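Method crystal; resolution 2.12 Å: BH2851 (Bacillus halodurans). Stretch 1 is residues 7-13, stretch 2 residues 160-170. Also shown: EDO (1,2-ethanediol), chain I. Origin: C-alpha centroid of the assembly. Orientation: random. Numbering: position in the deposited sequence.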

# COMPACT_ATOMS: atom_id res chain seq x y z
N GLU A 7 8.68 5.50 4.34
CA GLU A 7 7.26 5.44 4.67
C GLU A 7 7.08 5.22 6.19
O GLU A 7 7.43 4.16 6.71
CB GLU A 7 6.60 4.30 3.87
CG GLU A 7 5.09 4.13 4.11
CD GLU A 7 4.45 3.14 3.14
OE1 GLU A 7 4.49 3.40 1.91
OE2 GLU A 7 3.91 2.11 3.60
N ILE A 8 6.63 6.28 6.89
CA ILE A 8 6.22 6.19 8.30
C ILE A 8 4.68 6.19 8.33
O ILE A 8 4.05 7.20 8.01
CB ILE A 8 6.74 7.38 9.14
CG1 ILE A 8 8.24 7.68 8.85
CG2 ILE A 8 6.49 7.14 10.65
CD1 ILE A 8 9.18 6.62 9.31
N GLU A 9 4.10 5.06 8.74
CA GLU A 9 2.66 4.84 8.57
C GLU A 9 2.01 4.24 9.84
O GLU A 9 2.53 3.31 10.43
CB GLU A 9 2.44 3.89 7.38
CG GLU A 9 0.97 3.61 7.04
CD GLU A 9 0.84 2.54 5.96
OE1 GLU A 9 1.26 2.80 4.80
OE2 GLU A 9 0.32 1.44 6.27
N ARG A 10 0.84 4.80 10.21
CA ARG A 10 -0.03 4.22 11.25
C ARG A 10 -1.37 3.89 10.61
O ARG A 10 -1.82 4.60 9.73
CB ARG A 10 -0.21 5.18 12.41
CG ARG A 10 1.09 5.55 13.15
CD ARG A 10 1.72 4.33 13.86
NE ARG A 10 2.95 4.69 14.57
CZ ARG A 10 4.15 4.86 14.00
NH1 ARG A 10 4.31 4.72 12.68
NH2 ARG A 10 5.20 5.17 14.75
N LYS A 11 -2.03 2.85 11.09
CA LYS A 11 -3.18 2.26 10.38
C LYS A 11 -4.11 1.50 11.30
O LYS A 11 -3.68 0.94 12.28
CB LYS A 11 -2.67 1.30 9.29
CG LYS A 11 -1.53 0.38 9.79
CD LYS A 11 -1.12 -0.67 8.79
CE LYS A 11 0.12 -1.44 9.32
NZ LYS A 11 0.41 -2.67 8.53
N THR A 12 -5.40 1.50 10.95
CA THR A 12 -6.36 0.58 11.56
C THR A 12 -7.55 0.35 10.64
O THR A 12 -7.98 1.26 9.92
CB THR A 12 -6.90 1.09 12.95
OG1 THR A 12 -7.72 0.07 13.56
CG2 THR A 12 -7.73 2.38 12.80
N LEU A 13 -8.08 -0.88 10.66
CA LEU A 13 -9.31 -1.21 9.97
C LEU A 13 -10.48 -0.60 10.70
O LEU A 13 -10.44 -0.42 11.92
CB LEU A 13 -9.50 -2.74 9.89
CG LEU A 13 -8.49 -3.51 9.06
CD1 LEU A 13 -8.52 -4.99 9.41
CD2 LEU A 13 -8.73 -3.31 7.58
N HIS A 160 6.19 11.32 16.36
CA HIS A 160 5.10 12.28 16.12
C HIS A 160 3.89 11.60 15.43
O HIS A 160 2.73 11.95 15.69
CB HIS A 160 5.59 13.48 15.29
CG HIS A 160 4.91 14.77 15.63
ND1 HIS A 160 3.54 14.89 15.75
CD2 HIS A 160 5.41 16.01 15.83
CE1 HIS A 160 3.23 16.14 16.04
NE2 HIS A 160 4.35 16.84 16.09
N ALA A 161 4.17 10.62 14.56
CA ALA A 161 3.12 9.84 13.88
C ALA A 161 2.25 9.05 14.88
O ALA A 161 1.05 8.92 14.69
CB ALA A 161 3.73 8.89 12.87
N THR A 162 2.88 8.49 15.91
CA THR A 162 2.16 7.77 16.98
C THR A 162 1.24 8.73 17.74
O THR A 162 0.06 8.43 17.95
CB THR A 162 3.14 7.14 17.99
OG1 THR A 162 4.08 6.33 17.29
CG2 THR A 162 2.39 6.29 19.03
N VAL A 163 1.79 9.86 18.17
CA VAL A 163 1.03 10.88 18.90
C VAL A 163 -0.16 11.37 18.06
O VAL A 163 -1.29 11.42 18.55
CB VAL A 163 1.93 12.09 19.29
CG1 VAL A 163 1.09 13.26 19.83
CG2 VAL A 163 2.98 11.66 20.33
N THR A 164 0.09 11.69 16.79
CA THR A 164 -0.95 12.20 15.91
C THR A 164 -2.04 11.16 15.64
O THR A 164 -3.22 11.49 15.64
CB THR A 164 -0.37 12.69 14.56
OG1 THR A 164 0.66 13.66 14.81
CG2 THR A 164 -1.46 13.32 13.69
N PHE A 165 -1.65 9.90 15.44
CA PHE A 165 -2.62 8.83 15.14
C PHE A 165 -3.47 8.48 16.35
O PHE A 165 -4.67 8.26 16.21
CB PHE A 165 -1.93 7.58 14.60
CG PHE A 165 -2.90 6.59 13.99
CD1 PHE A 165 -3.61 6.92 12.83
CD2 PHE A 165 -3.11 5.33 14.57
CE1 PHE A 165 -4.52 6.01 12.26
CE2 PHE A 165 -4.01 4.43 14.01
CZ PHE A 165 -4.73 4.78 12.84
N GLN A 166 -2.85 8.42 17.53
CA GLN A 166 -3.60 8.20 18.77
C GLN A 166 -4.60 9.34 19.03
O GLN A 166 -5.69 9.11 19.55
CB GLN A 166 -2.65 8.04 19.97
CG GLN A 166 -1.81 6.74 19.95
CD GLN A 166 -2.66 5.48 19.92
OE1 GLN A 166 -3.63 5.35 20.66
NE2 GLN A 166 -2.31 4.55 19.03
N GLU A 167 -4.22 10.56 18.63
CA GLU A 167 -5.12 11.73 18.69
C GLU A 167 -6.32 11.57 17.74
O GLU A 167 -7.45 11.87 18.11
CB GLU A 167 -4.33 13.02 18.37
CG GLU A 167 -5.18 14.32 18.34
CD GLU A 167 -5.75 14.65 16.95
OE1 GLU A 167 -4.96 14.75 15.99
OE2 GLU A 167 -6.97 14.87 16.85
N ILE A 168 -6.06 11.08 16.52
CA ILE A 168 -7.13 10.81 15.53
C ILE A 168 -8.13 9.78 16.07
O ILE A 168 -9.34 9.99 15.97
CB ILE A 168 -6.54 10.32 14.16
CG1 ILE A 168 -5.76 11.44 13.48
CG2 ILE A 168 -7.67 9.82 13.20
CD1 ILE A 168 -4.80 10.97 12.40
N LEU A 169 -7.62 8.69 16.64
CA LEU A 169 -8.47 7.61 17.20
C LEU A 169 -9.37 8.14 18.32
O LEU A 169 -10.54 7.76 18.42
CB LEU A 169 -7.61 6.45 17.73
CG LEU A 169 -6.76 5.69 16.71
CD1 LEU A 169 -5.78 4.75 17.43
CD2 LEU A 169 -7.62 4.92 15.74
N LYS A 170 -8.80 9.00 19.16
CA LYS A 170 -9.53 9.60 20.28
C LYS A 170 -10.54 10.66 19.77
O LYS A 170 -11.71 10.62 20.12
CB LYS A 170 -8.55 10.23 21.27
CG LYS A 170 -9.12 10.54 22.62
CD LYS A 170 -8.05 11.06 23.57
CE LYS A 170 -8.55 11.14 25.00
NZ LYS A 170 -9.72 12.02 25.13
C1 EDO I . 3.24 14.54 12.62
O1 EDO I . 2.04 15.32 12.48
C2 EDO I . 3.65 13.89 11.28
O2 EDO I . 4.64 12.85 11.47

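Strand 7-13 and helix 160-170 run in nearly the same direction, their axes 24° apart and 8.6 Å distant at closest approach. The register is set by Arg10 and Phe165, whose CA atoms lie 6.6 Å apart; further along, Thr12 CA and Leu169 CA pair at 9.3 Å. Backbone bonds such as Phe165 N to Ala161 O (3.0 Å) hold the helix in regular i to i+4 order, so Ala161, Phe165 and Leu169 all direct CA-to-CB toward the strand. The strand answers by alternation: Ile8, Arg10 and Thr12 point toward the helix, Glu9 and Lys11 away.

Together the stretches bury 338 Å², with Arg10 contributing the largest share. Its CB sits 3.8 Å from the Phe165 ring centroid, 26° off the ring normal, a CH-pi contact over the face. Thr12 CG2 instead meets the ring edge, 3.8 Å from Phe165 CZ, and also reaches Leu169 CD2 at 3.9 Å. At the other end, Ile8 CG2 packs against Ala161 CB at 4.0 Å.

Polar bonding is sparse. Arg10 NE donates a weak hydrogen bond to Thr162 OG1 (3.4 Å, 135°), which lies near the guanidinium plane, while Ala161 CB covers one face. Arg10 NH1 also bonds Glu9 O (3.2 Å, 152°), tying the guanidinium back to its own strand.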